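Local atomic coordinates of SufE-like protein 1, chloroplastic/mitochondrial (Arabidopsis thaliana, PDB entry 4PUI), a protein that activates the plastid cysteine desulfurase NFS2 and takes part in mobilising sulfur from L-cysteine for iron-sulfur cluster formation. Residues E22-V28 with H49-V55; K13-L18 with L70-L75; R6-I10 with E78-L83; E17-V21 with I54-F59; S29-A33 with D45-H49. All blocks are in the same frame, centred on the assembly; numbering follows the deposited sequence.

In the fold
The chain is the BolA domain of SufE1, in which helices 5-18 and 64-74 pack on one side of a three-stranded sheet in the order 22-27, 49-55, 85-91. Contact 1 pairs the first two strands. Contact 2, about 12 Å away between centres, joins the two helices and touches contact 1 where Ile71 packs on Ile54 of strand 49-55. Contact 5 closes the loop between the first two strands, nested along the chain inside all the others and about 26 Å, centre to centre, from contact 4. Helix 5-18 is thus tied near its start by contact 3 and at its end by contact 4, and between them packs on helix 64-74.

Contact 1: residues E22-V28 with H49-V55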
# COMPACT_ATOMS: atom_id res chain seq x y z
N GLU A 22 4.93 -5.81 9.59
CA GLU A 22 5.94 -5.38 8.64
C GLU A 22 5.23 -4.52 7.60
O GLU A 22 4.16 -4.89 7.12
CB GLU A 22 6.60 -6.59 7.98
CG GLU A 22 7.22 -7.51 9.02
CD GLU A 22 7.99 -8.69 8.45
OE1 GLU A 22 8.17 -8.80 7.22
OE2 GLU A 22 8.44 -9.52 9.27
N LEU A 23 5.82 -3.38 7.27
CA LEU A 23 5.25 -2.49 6.26
C LEU A 23 6.33 -1.80 5.46
O LEU A 23 7.24 -1.17 6.03
CB LEU A 23 4.34 -1.44 6.91
CG LEU A 23 3.72 -0.39 5.97
CD1 LEU A 23 2.80 -1.01 4.92
CD2 LEU A 23 2.99 0.67 6.79
N GLU A 24 6.25 -1.90 4.14
CA GLU A 24 7.15 -1.16 3.27
C GLU A 24 6.33 -0.42 2.22
O GLU A 24 5.46 -0.99 1.58
CB GLU A 24 8.14 -2.08 2.56
CG GLU A 24 9.06 -1.33 1.60
CD GLU A 24 10.08 -2.22 0.91
OE1 GLU A 24 10.05 -3.45 1.13
OE2 GLU A 24 10.91 -1.69 0.14
N VAL A 25 6.62 0.87 2.07
CA VAL A 25 5.95 1.71 1.09
C VAL A 25 7.06 2.31 0.25
O VAL A 25 7.85 3.12 0.73
CB VAL A 25 5.12 2.84 1.78
CG1 VAL A 25 4.55 3.82 0.74
CG2 VAL A 25 4.01 2.23 2.63
N GLU A 26 7.17 1.87 -1.00
CA GLU A 26 8.28 2.27 -1.84
C GLU A 26 7.76 3.07 -3.02
O GLU A 26 6.94 2.58 -3.79
CB GLU A 26 9.03 1.03 -2.34
CG GLU A 26 10.27 1.33 -3.15
CD GLU A 26 10.80 0.10 -3.87
OE1 GLU A 26 10.05 -0.88 -4.03
OE2 GLU A 26 11.98 0.13 -4.29
N ASP A 27 8.24 4.30 -3.15
CA ASP A 27 7.87 5.16 -4.27
C ASP A 27 8.68 4.74 -5.50
O ASP A 27 9.90 4.88 -5.52
CB ASP A 27 8.14 6.63 -3.90
CG ASP A 27 7.60 7.61 -4.92
OD1 ASP A 27 7.34 7.22 -6.07
OD2 ASP A 27 7.45 8.80 -4.56
N VAL A 28 8.00 4.20 -6.51
CA VAL A 28 8.68 3.83 -7.74
C VAL A 28 8.20 4.65 -8.95
O VAL A 28 8.26 4.20 -10.09
CB VAL A 28 8.57 2.31 -8.01
CG1 VAL A 28 9.36 1.53 -6.96
CG2 VAL A 28 7.11 1.87 -8.05
N HIS A 49 3.30 6.09 -8.46
CA HIS A 49 3.45 4.64 -8.39
C HIS A 49 4.17 4.21 -7.12
O HIS A 49 5.26 4.71 -6.83
CB HIS A 49 4.22 4.13 -9.60
CG HIS A 49 3.50 4.30 -10.90
ND1 HIS A 49 3.34 5.52 -11.51
CD2 HIS A 49 2.87 3.39 -11.70
CE1 HIS A 49 2.66 5.36 -12.63
NE2 HIS A 49 2.36 4.09 -12.76
N PHE A 50 3.58 3.28 -6.38
CA PHE A 50 4.22 2.74 -5.19
C PHE A 50 4.17 1.22 -5.20
O PHE A 50 3.24 0.63 -5.74
CB PHE A 50 3.54 3.22 -3.91
CG PHE A 50 3.70 4.70 -3.66
CD1 PHE A 50 2.89 5.63 -4.28
CD2 PHE A 50 4.68 5.14 -2.77
CE1 PHE A 50 3.06 6.99 -4.05
CE2 PHE A 50 4.85 6.49 -2.52
CZ PHE A 50 4.03 7.43 -3.16
N ASN A 51 5.20 0.61 -4.61
CA ASN A 51 5.16 -0.80 -4.26
C ASN A 51 4.87 -0.89 -2.78
O ASN A 51 5.52 -0.21 -1.98
CB ASN A 51 6.51 -1.50 -4.55
CG ASN A 51 6.85 -1.54 -6.03
OD1 ASN A 51 5.97 -1.58 -6.88
ND2 ASN A 51 8.15 -1.54 -6.34
N LEU A 52 3.90 -1.72 -2.41
CA LEU A 52 3.56 -1.94 -1.00
C LEU A 52 3.82 -3.40 -0.61
O LEU A 52 3.41 -4.31 -1.32
CB LEU A 52 2.08 -1.66 -0.78
CG LEU A 52 1.55 -0.29 -1.19
CD1 LEU A 52 0.06 -0.17 -0.89
CD2 LEU A 52 2.32 0.81 -0.48
N ARG A 53 4.49 -3.60 0.53
CA ARG A 53 4.57 -4.94 1.11
C ARG A 53 4.02 -4.84 2.52
O ARG A 53 4.54 -4.09 3.35
CB ARG A 53 6.00 -5.46 1.14
CG ARG A 53 6.11 -6.89 1.70
CD ARG A 53 7.56 -7.32 1.82
NE ARG A 53 7.74 -8.69 2.29
CZ ARG A 53 7.80 -9.04 3.57
NH1 ARG A 53 7.68 -8.11 4.50
NH2 ARG A 53 8.00 -10.31 3.93
N ILE A 54 2.94 -5.57 2.78
CA ILE A 54 2.24 -5.47 4.05
C ILE A 54 2.07 -6.84 4.66
O ILE A 54 1.50 -7.72 4.04
CB ILE A 54 0.83 -4.88 3.86
CG1 ILE A 54 0.91 -3.68 2.92
CG2 ILE A 54 0.16 -4.52 5.22
CD1 ILE A 54 -0.46 -3.18 2.45
N VAL A 55 2.55 -6.99 5.90
CA VAL A 55 2.28 -8.21 6.66
C VAL A 55 1.35 -7.86 7.82
O VAL A 55 1.72 -7.11 8.72
CB VAL A 55 3.58 -8.85 7.19
CG1 VAL A 55 3.26 -10.18 7.87
CG2 VAL A 55 4.58 -9.07 6.05
O HOH W 1 9.55 -10.93 6.34
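Strands 22-27 and 49-55 run antiparallel, axes 4.6 Å apart at closest and 162° between directions, in a continuous ladder: Glu24 N to Arg53 O 2.9 Å, Arg53 N to Glu24 O 3.0 Å, and 2.8 Å both ways between N and O of Glu26 and Asn51. On the face carrying Leu23, Val25 and Asp27, the branched end of Val25 is a bump between two neighbours: CG1 lies 3.8 Å from Phe50 CD2, and CG2 3.8 Å from Leu52 CD2. Leu23 fills the next place, its CD1 3.8 Å from Ile54 CG1. Asp27, hydrogen-bonded to Ser29, lays OD1 over one face of the Phe50 ring. On the opposite face of the sheet, Arg53 NH1 bridges to Glu22 OE1 (2.8 Å), Asn51 ND2 bonds Glu26 OE1 (3.1 Å), and Val55 CG2 packs 3.7 Å from Glu22 CB. Mostly apolar beneath the helices and mostly polar on the other face, this is the antiparallel half of the mixed sheet in the BolA alpha/beta fold.

Contact 2: residues K13-L18 with L70-L75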
# COMPACT_ATOMS: atom_id res chain seq x y z
N LYS A 13 -1.92 5.66 6.84
CA LYS A 13 -3.24 5.04 6.68
C LYS A 13 -3.15 3.53 6.91
O LYS A 13 -3.98 2.95 7.61
CB LYS A 13 -3.81 5.34 5.29
CG LYS A 13 -5.18 4.72 5.00
CD LYS A 13 -6.27 5.33 5.86
CE LYS A 13 -7.64 4.76 5.52
NZ LYS A 13 -8.42 5.64 4.59
N LEU A 14 -2.15 2.90 6.32
CA LEU A 14 -2.00 1.46 6.49
C LEU A 14 -1.63 1.08 7.92
O LEU A 14 -2.12 0.08 8.44
CB LEU A 14 -0.98 0.90 5.52
CG LEU A 14 -1.34 1.14 4.05
CD1 LEU A 14 -0.19 0.72 3.15
CD2 LEU A 14 -2.62 0.42 3.66
N GLU A 15 -0.77 1.88 8.54
CA GLU A 15 -0.41 1.67 9.94
C GLU A 15 -1.66 1.78 10.83
O GLU A 15 -1.89 0.93 11.69
CB GLU A 15 0.64 2.69 10.41
CG GLU A 15 2.03 2.43 9.86
CD GLU A 15 3.01 3.53 10.17
OE1 GLU A 15 2.57 4.64 10.53
OE2 GLU A 15 4.23 3.28 10.05
N LYS A 16 -2.45 2.82 10.60
CA LYS A 16 -3.62 3.08 11.42
C LYS A 16 -4.67 1.98 11.27
O LYS A 16 -5.25 1.54 12.26
CB LYS A 16 -4.24 4.43 11.05
CG LYS A 16 -5.37 4.82 11.98
CD LYS A 16 -6.64 5.15 11.21
CE LYS A 16 -6.76 6.63 10.95
NZ LYS A 16 -8.17 7.01 10.65
N GLU A 17 -4.90 1.53 10.04
CA GLU A 17 -5.99 0.58 9.81
C GLU A 17 -5.59 -0.89 9.93
O GLU A 17 -6.43 -1.72 10.29
CB GLU A 17 -6.67 0.82 8.47
CG GLU A 17 -7.44 2.14 8.41
CD GLU A 17 -8.58 2.22 9.43
OE1 GLU A 17 -9.13 1.17 9.81
OE2 GLU A 17 -8.94 3.35 9.84
N LEU A 18 -4.34 -1.21 9.61
CA LEU A 18 -3.93 -2.60 9.54
C LEU A 18 -2.95 -3.05 10.63
O LEU A 18 -2.70 -4.24 10.74
CB LEU A 18 -3.36 -2.93 8.14
CG LEU A 18 -4.31 -2.65 6.97
CD1 LEU A 18 -3.59 -2.82 5.63
CD2 LEU A 18 -5.58 -3.51 7.01
N LEU A 70 -9.04 -4.68 -0.68
CA LEU A 70 -9.08 -4.07 0.65
C LEU A 70 -8.14 -2.88 0.72
O LEU A 70 -8.51 -1.81 1.22
CB LEU A 70 -8.68 -5.12 1.70
CG LEU A 70 -8.65 -4.81 3.20
CD1 LEU A 70 -8.72 -6.10 3.97
CD2 LEU A 70 -7.41 -4.06 3.65
N ILE A 71 -6.93 -3.07 0.21
CA ILE A 71 -5.93 -2.01 0.20
C ILE A 71 -6.36 -0.87 -0.73
O ILE A 71 -6.23 0.31 -0.39
CB ILE A 71 -4.56 -2.56 -0.23
CG1 ILE A 71 -4.07 -3.61 0.77
CG2 ILE A 71 -3.55 -1.42 -0.37
CD1 ILE A 71 -3.96 -3.08 2.15
N TYR A 72 -6.88 -1.22 -1.90
CA TYR A 72 -7.36 -0.21 -2.83
C TYR A 72 -8.48 0.61 -2.17
O TYR A 72 -8.52 1.84 -2.31
CB TYR A 72 -7.86 -0.87 -4.12
CG TYR A 72 -6.87 -0.77 -5.26
CD1 TYR A 72 -5.60 -1.34 -5.16
CD2 TYR A 72 -7.20 -0.09 -6.41
CE1 TYR A 72 -4.70 -1.23 -6.21
CE2 TYR A 72 -6.31 0.02 -7.45
CZ TYR A 72 -5.07 -0.54 -7.34
OH TYR A 72 -4.21 -0.40 -8.40
N ASP A 73 -9.36 -0.05 -1.43
CA ASP A 73 -10.44 0.66 -0.75
C ASP A 73 -9.91 1.65 0.28
O ASP A 73 -10.39 2.78 0.39
CB ASP A 73 -11.41 -0.34 -0.11
CG ASP A 73 -12.43 0.34 0.79
OD1 ASP A 73 -13.29 1.05 0.26
OD2 ASP A 73 -12.38 0.14 2.03
N LEU A 74 -8.91 1.22 1.06
CA LEU A 74 -8.34 2.08 2.09
C LEU A 74 -7.67 3.30 1.49
O LEU A 74 -7.60 4.36 2.11
CB LEU A 74 -7.31 1.32 2.91
CG LEU A 74 -7.82 0.20 3.81
CD1 LEU A 74 -6.63 -0.51 4.44
CD2 LEU A 74 -8.76 0.75 4.87
N LEU A 75 -7.15 3.14 0.27
CA LEU A 75 -6.35 4.19 -0.34
C LEU A 75 -7.07 4.88 -1.48
O LEU A 75 -6.44 5.57 -2.28
CB LEU A 75 -5.01 3.63 -0.82
CG LEU A 75 -4.14 3.04 0.29
CD1 LEU A 75 -2.85 2.46 -0.28
CD2 LEU A 75 -3.85 4.10 1.34
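At the centre of this helix pair, Leu74 enters as a knob into the hole formed by Lys13, Leu14, Glu17 and Leu18, a knobs-into-holes fit within the helical layer of the BolA alpha/beta fold. The axes of the short segments 13-18 and 70-74 pass 11.2 Å apart at closest and cross at 117°, so the meeting rests on long side chains. Leu74 CD1 is 4.0 Å from Leu18 CD1 and 4.2 Å from Leu14 CD2. Beside it, Ile71 pushes CD1 to 3.5 Å from Leu18 CD1 and to 4.0 Å from Leu14 CD2, while also touching Leu52 and Ile54 of the sheet. Further out, Leu18 CD2 meets Leu70 CD2 at 3.9 Å. Toward the solvent, aliphatic parts of charged residues cover the leucines: Glu17 CG lies 4.0 Å from Leu74 CD2, and Lys13 CG 3.9 Å from Leu75 CD2. The Lys13 chain runs on to the end of helix 64-74, where its NZ donates a 2.9 Å hydrogen bond to Leu74 O.

Contact 3: residues R6-I10 with E78-L83; sequences RGMRI and ELKSGL
Glu78 receives two arginines, Arg6 and Arg9, three residues apart and so on the same side of helix 5-18, forming a salt-bridge network. Its OE1 takes Arg6 NE at 2.8 Å and Arg9 NH2 at 3.0 Å, and its OE2 takes Arg9 NE at 2.8 Å. The rotamers are m, m for Glu78 (chi1, chi2), t, t, m with chi4 near 125° for Arg6, and m, t, m with chi4 near -94° for Arg9. Arg6 NH2 adds a weak 2.8 Å hydrogen bond to Ser81 O, and Arg6 NH1 is hydrogen-bonded to Glu47 O. A water joins Arg6 NH2 (2.9 Å), Glu78 OE1 (3.0 Å) and Ser81 OG (2.4 Å), the hydroxyl also bonding Asp77 O. Residues 6-10 are helical, with Ile10 N to Arg6 O 2.9 Å; the CA atoms of Arg6 and Glu78 are 7.6 Å apart. Helix 76-79 ends in a turn in which Ser81 N and Leu83 N each donate a 3.0 Å hydrogen bond to Glu78 O. One face of the Arg6 guanidinium covers Gly82 C and Leu83 N, Gly82 standing at phi 131°, psi -22°. Apolar contacts finish the edge: Arg6 CD to Leu83 CB 3.9 Å and Ile10 CD1 to Leu83 CD2 4.2 Å. The salt bridges join helix 5-18 to helix 76-79, and beneath them Arg6, Ile10 and Leu83, the last just before strand 85-91, pack on Phe50 of strand 49-55.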
# COMPACT_ATOMS: atom_id res chain seq x y z
N ARG A 6 2.42 12.14 -0.21
CA ARG A 6 1.49 11.04 -0.45
C ARG A 6 2.00 9.74 0.17
O ARG A 6 1.24 9.01 0.80
CB ARG A 6 1.22 10.80 -1.95
CG ARG A 6 0.54 9.46 -2.22
CD ARG A 6 -0.02 9.34 -3.65
NE ARG A 6 -1.08 10.32 -3.85
CZ ARG A 6 -1.11 11.22 -4.82
NH1 ARG A 6 -0.15 11.27 -5.73
NH2 ARG A 6 -2.12 12.07 -4.89
N GLY A 7 3.28 9.44 -0.04
CA GLY A 7 3.88 8.24 0.53
C GLY A 7 3.68 8.18 2.04
O GLY A 7 3.36 7.14 2.60
N MET A 8 3.87 9.32 2.69
CA MET A 8 3.69 9.41 4.14
C MET A 8 2.24 9.16 4.53
O MET A 8 1.96 8.45 5.51
CB MET A 8 4.19 10.76 4.67
CG MET A 8 5.69 10.92 4.59
SD MET A 8 6.56 9.55 5.40
CE MET A 8 6.38 9.99 7.13
N ARG A 9 1.31 9.73 3.76
CA ARG A 9 -0.11 9.48 4.02
C ARG A 9 -0.48 8.01 3.85
O ARG A 9 -1.27 7.48 4.65
CB ARG A 9 -1.01 10.32 3.10
CG ARG A 9 -1.03 11.78 3.42
CD ARG A 9 -2.18 12.49 2.70
NE ARG A 9 -2.14 12.31 1.25
CZ ARG A 9 -1.56 13.15 0.41
NH1 ARG A 9 -0.96 14.23 0.87
NH2 ARG A 9 -1.58 12.92 -0.90
N ILE A 10 0.07 7.37 2.82
CA ILE A 10 -0.19 5.95 2.55
C ILE A 10 0.32 5.12 3.72
O ILE A 10 -0.40 4.27 4.24
CB ILE A 10 0.45 5.49 1.23
CG1 ILE A 10 -0.30 6.07 0.02
CG2 ILE A 10 0.51 3.96 1.13
CD1 ILE A 10 0.41 5.81 -1.30
N GLU A 78 -6.50 8.57 -2.53
CA GLU A 78 -5.25 8.83 -3.25
C GLU A 78 -5.42 8.46 -4.72
O GLU A 78 -4.98 9.19 -5.61
CB GLU A 78 -4.09 8.03 -2.65
CG GLU A 78 -3.87 8.25 -1.15
CD GLU A 78 -3.38 9.64 -0.82
OE1 GLU A 78 -2.96 10.37 -1.74
OE2 GLU A 78 -3.39 10.00 0.38
N LEU A 79 -6.07 7.33 -4.96
CA LEU A 79 -6.27 6.84 -6.33
C LEU A 79 -7.13 7.81 -7.14
O LEU A 79 -7.00 7.87 -8.36
CB LEU A 79 -6.92 5.47 -6.32
CG LEU A 79 -6.03 4.37 -5.76
CD1 LEU A 79 -6.87 3.17 -5.40
CD2 LEU A 79 -4.94 3.98 -6.75
N LYS A 80 -7.99 8.55 -6.45
CA LYS A 80 -8.86 9.55 -7.09
C LYS A 80 -8.22 10.94 -7.16
O LYS A 80 -8.92 11.92 -7.43
CB LYS A 80 -10.17 9.68 -6.32
CG LYS A 80 -11.04 8.43 -6.29
CD LYS A 80 -12.11 8.59 -5.22
CE LYS A 80 -13.00 7.37 -5.09
NZ LYS A 80 -13.99 7.53 -3.98
N SER A 81 -6.91 11.05 -6.91
CA SER A 81 -6.28 12.37 -6.89
C SER A 81 -4.79 12.37 -7.17
O SER A 81 -4.04 13.19 -6.62
CB SER A 81 -6.57 13.10 -5.57
OG SER A 81 -6.11 12.35 -4.45
N GLY A 82 -4.34 11.46 -8.02
CA GLY A 82 -2.97 11.52 -8.50
C GLY A 82 -2.21 10.22 -8.42
O GLY A 82 -1.21 10.06 -9.12
N LEU A 83 -2.64 9.32 -7.54
CA LEU A 83 -2.02 8.00 -7.44
C LEU A 83 -2.52 7.14 -8.59
O LEU A 83 -3.72 6.99 -8.78
CB LEU A 83 -2.37 7.35 -6.10
CG LEU A 83 -1.83 5.94 -5.86
CD1 LEU A 83 -0.33 5.97 -5.97
CD2 LEU A 83 -2.26 5.40 -4.47
O HOH W 2 -4.22 12.82 -3.01

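Contact 4: residues E17-V21 with I54-F59; sequences ELDPV and IVSDAF
A helix-to-strand turn and an ST turn meet at one end of the sheet of the BolA alpha/beta fold, where helix 5-18 and strand 49-55 run out. After Leu18, Asp19 takes left-handed backbone angles (phi 37°, psi 55°), and Pro20 (-70°, 142°) and Val21 (-70°, -32°) lead toward strand 22-27. Ile54 and Val55 are extended and residues 57-59 form a 3-10 turn. The nearest CA pairs are Pro20-Ser56 (4.4 Å) and Leu18-Ala58 (6.2 Å). Leu18 (m, t) points into a hollow: Leu18 CD1 is 4.1 Å from both Ile54 CG2 and Phe59 CZ, Leu18 CD2 3.8 Å from Ala58 CB. Pro20 CB lies 3.9 Å from Ile54 CG2, and Val21 CG2 3.6 Å from Val55 CG1. Val21 N makes a weak 2.9 Å hydrogen bond to Val55 O; a water binds Asp19 O (3.1 Å) and Asp57 N (3.0 Å). Ser56, chi1 near 174°, serves both turns: its OG accepts from Ala58 N at 3.0 Å and donates to Leu18 O at 2.8 Å.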
# COMPACT_ATOMS: atom_id res chain seq x y z
N GLU A 17 -4.90 1.53 10.04
CA GLU A 17 -5.99 0.58 9.81
C GLU A 17 -5.59 -0.89 9.93
O GLU A 17 -6.43 -1.72 10.29
CB GLU A 17 -6.67 0.82 8.47
CG GLU A 17 -7.44 2.14 8.41
CD GLU A 17 -8.58 2.22 9.43
OE1 GLU A 17 -9.13 1.17 9.81
OE2 GLU A 17 -8.94 3.35 9.84
N LEU A 18 -4.34 -1.21 9.61
CA LEU A 18 -3.93 -2.60 9.54
C LEU A 18 -2.95 -3.05 10.63
O LEU A 18 -2.70 -4.24 10.74
CB LEU A 18 -3.36 -2.93 8.14
CG LEU A 18 -4.31 -2.65 6.97
CD1 LEU A 18 -3.59 -2.82 5.63
CD2 LEU A 18 -5.58 -3.51 7.01
N ASP A 19 -2.43 -2.10 11.41
CA ASP A 19 -1.40 -2.36 12.43
C ASP A 19 -0.38 -3.43 11.98
O ASP A 19 -0.18 -4.43 12.66
CB ASP A 19 -2.06 -2.79 13.75
CG ASP A 19 -1.09 -2.78 14.93
OD1 ASP A 19 0.00 -2.18 14.83
OD2 ASP A 19 -1.45 -3.35 15.99
N PRO A 20 0.25 -3.22 10.81
CA PRO A 20 1.05 -4.31 10.23
C PRO A 20 2.31 -4.58 11.04
O PRO A 20 2.93 -3.66 11.58
CB PRO A 20 1.42 -3.77 8.84
CG PRO A 20 1.41 -2.28 9.01
CD PRO A 20 0.33 -1.98 10.01
N VAL A 21 2.68 -5.85 11.16
CA VAL A 21 3.96 -6.17 11.79
C VAL A 21 5.14 -5.76 10.91
O VAL A 21 6.20 -5.41 11.41
CB VAL A 21 4.06 -7.66 12.17
CG1 VAL A 21 3.10 -7.97 13.30
CG2 VAL A 21 3.80 -8.55 10.99
N ILE A 54 2.94 -5.57 2.78
CA ILE A 54 2.24 -5.47 4.05
C ILE A 54 2.07 -6.84 4.66
O ILE A 54 1.50 -7.72 4.04
CB ILE A 54 0.83 -4.88 3.86
CG1 ILE A 54 0.91 -3.68 2.92
CG2 ILE A 54 0.16 -4.52 5.22
CD1 ILE A 54 -0.46 -3.18 2.45
N VAL A 55 2.55 -6.99 5.90
CA VAL A 55 2.28 -8.21 6.66
C VAL A 55 1.35 -7.86 7.82
O VAL A 55 1.72 -7.11 8.72
CB VAL A 55 3.58 -8.85 7.19
CG1 VAL A 55 3.26 -10.18 7.87
CG2 VAL A 55 4.58 -9.07 6.05
N SER A 56 0.11 -8.36 7.77
CA SER A 56 -0.90 -7.99 8.77
C SER A 56 -1.82 -9.15 9.06
O SER A 56 -2.19 -9.89 8.13
CB SER A 56 -1.75 -6.81 8.28
OG SER A 56 -2.82 -6.51 9.17
N ASP A 57 -2.23 -9.25 10.33
CA ASP A 57 -3.30 -10.14 10.79
C ASP A 57 -4.58 -9.98 9.99
O ASP A 57 -5.36 -10.93 9.84
CB ASP A 57 -3.69 -9.77 12.22
CG ASP A 57 -2.69 -10.20 13.24
OD1 ASP A 57 -1.71 -10.87 12.86
OD2 ASP A 57 -2.91 -9.88 14.42
N ALA A 58 -4.83 -8.76 9.53
CA ALA A 58 -6.11 -8.40 8.94
C ALA A 58 -6.40 -9.16 7.65
O ALA A 58 -7.54 -9.21 7.20
CB ALA A 58 -6.18 -6.88 8.70
N PHE A 59 -5.36 -9.74 7.05
CA PHE A 59 -5.51 -10.49 5.81
C PHE A 59 -5.91 -11.96 6.00
O PHE A 59 -6.17 -12.66 5.03
CB PHE A 59 -4.22 -10.45 4.99
CG PHE A 59 -3.76 -9.08 4.64
CD1 PHE A 59 -4.65 -8.12 4.19
CD2 PHE A 59 -2.43 -8.74 4.78
CE1 PHE A 59 -4.20 -6.85 3.86
CE2 PHE A 59 -1.97 -7.47 4.47
CZ PHE A 59 -2.86 -6.52 4.01
O HOH W 3 -0.68 -7.40 12.16

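Contact 5: residues S29-A33 with D45-H49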
# COMPACT_ATOMS: atom_id res chain seq x y z
N SER A 29 7.73 5.86 -8.68
CA SER A 29 7.26 6.74 -9.75
C SER A 29 8.32 6.99 -10.81
O SER A 29 7.99 7.16 -11.99
CB SER A 29 6.80 8.08 -9.17
OG SER A 29 5.86 7.86 -8.14
N TYR A 30 9.58 7.00 -10.40
CA TYR A 30 10.69 7.20 -11.33
C TYR A 30 10.71 6.17 -12.48
O TYR A 30 11.25 6.44 -13.55
CB TYR A 30 12.03 7.20 -10.58
CG TYR A 30 12.40 5.85 -9.97
CD1 TYR A 30 13.11 4.91 -10.71
CD2 TYR A 30 12.05 5.54 -8.66
CE1 TYR A 30 13.45 3.68 -10.16
CE2 TYR A 30 12.40 4.32 -8.10
CZ TYR A 30 13.10 3.40 -8.86
OH TYR A 30 13.44 2.18 -8.32
N GLN A 31 10.12 5.00 -12.25
CA GLN A 31 10.09 3.92 -13.24
C GLN A 31 9.07 4.17 -14.34
O GLN A 31 9.06 3.48 -15.36
CB GLN A 31 9.79 2.58 -12.56
CG GLN A 31 10.91 2.08 -11.67
CD GLN A 31 10.50 0.90 -10.80
OE1 GLN A 31 9.46 0.28 -11.02
NE2 GLN A 31 11.32 0.59 -9.80
N HIS A 32 8.21 5.16 -14.14
CA HIS A 32 7.12 5.43 -15.06
C HIS A 32 7.16 6.87 -15.55
O HIS A 32 6.31 7.30 -16.33
CB HIS A 32 5.78 5.17 -14.36
CG HIS A 32 5.61 3.77 -13.87
ND1 HIS A 32 4.82 2.84 -14.52
CD2 HIS A 32 6.12 3.14 -12.79
CE1 HIS A 32 4.86 1.70 -13.86
NE2 HIS A 32 5.64 1.85 -12.81
N ALA A 33 8.16 7.61 -15.09
CA ALA A 33 8.24 9.03 -15.37
C ALA A 33 9.66 9.57 -15.19
O ALA A 33 10.52 9.38 -16.05
CB ALA A 33 7.27 9.80 -14.47
N ASP A 45 8.74 13.49 -9.42
CA ASP A 45 8.20 12.34 -10.19
C ASP A 45 6.69 12.14 -10.04
O ASP A 45 6.10 11.36 -10.78
CB ASP A 45 8.93 11.01 -9.95
CG ASP A 45 10.28 10.97 -10.63
OD1 ASP A 45 10.40 11.53 -11.74
OD2 ASP A 45 11.22 10.39 -10.04
N GLY A 46 6.07 12.83 -9.08
CA GLY A 46 4.63 12.82 -9.00
C GLY A 46 3.96 11.96 -7.96
O GLY A 46 2.76 12.10 -7.73
N GLU A 47 4.71 11.07 -7.32
CA GLU A 47 4.13 10.10 -6.39
C GLU A 47 2.96 9.38 -7.04
O GLU A 47 1.87 9.32 -6.48
CB GLU A 47 3.70 10.75 -5.07
CG GLU A 47 4.82 11.48 -4.35
CD GLU A 47 4.48 11.78 -2.90
OE1 GLU A 47 3.93 12.86 -2.63
OE2 GLU A 47 4.76 10.92 -2.02
N THR A 48 3.20 8.81 -8.22
CA THR A 48 2.15 8.17 -8.99
C THR A 48 2.16 6.65 -8.85
O THR A 48 1.14 6.00 -9.09
CB THR A 48 2.31 8.48 -10.48
OG1 THR A 48 3.63 8.11 -10.89
CG2 THR A 48 2.12 9.97 -10.74
N HIS A 49 3.30 6.09 -8.46
CA HIS A 49 3.45 4.64 -8.39
C HIS A 49 4.17 4.21 -7.12
O HIS A 49 5.26 4.71 -6.83
CB HIS A 49 4.22 4.13 -9.60
CG HIS A 49 3.50 4.30 -10.90
ND1 HIS A 49 3.34 5.52 -11.51
CD2 HIS A 49 2.87 3.39 -11.70
CE1 HIS A 49 2.66 5.36 -12.63
NE2 HIS A 49 2.36 4.09 -12.76
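Asp45 begins the second side of this loop closure with positive phi (92°), its CB 3.7 Å from Ser29 CB and its OD2 3.3 Å from Tyr30 CB. Gly46 then turns the chain at phi 103°, a conformation suited to glycine. Glu47, also with positive phi, has its CA-to-CB bond pointing away from 29-33; its carboxylate instead binds Gly7 N, and its carbonyl Arg6 NH1, which fastens the loop to the start of helix 5-18. Thr48 and His49 offer successive amides to one hydroxyl: Ser29 OG accepts from Thr48 N at 2.8 Å and from His49 N at 3.1 Å, and is also hydrogen-bonded to Asp27 OD1. Thr48 OG1 and His49 ND1 share a 2.7 Å hydrogen bond. The His49 ring stacks face-to-face on His32, with centroids 3.5 Å apart and planes at 9°, while His32 CB adds a CH-pi contact 3.8 Å from the His49 centroid. With one serine hydroxyl taking two amides and two imidazoles stacked, it is polar and ring contacts, not an apolar core, that hold together the ends of the loop between strands 22-27 and 49-55.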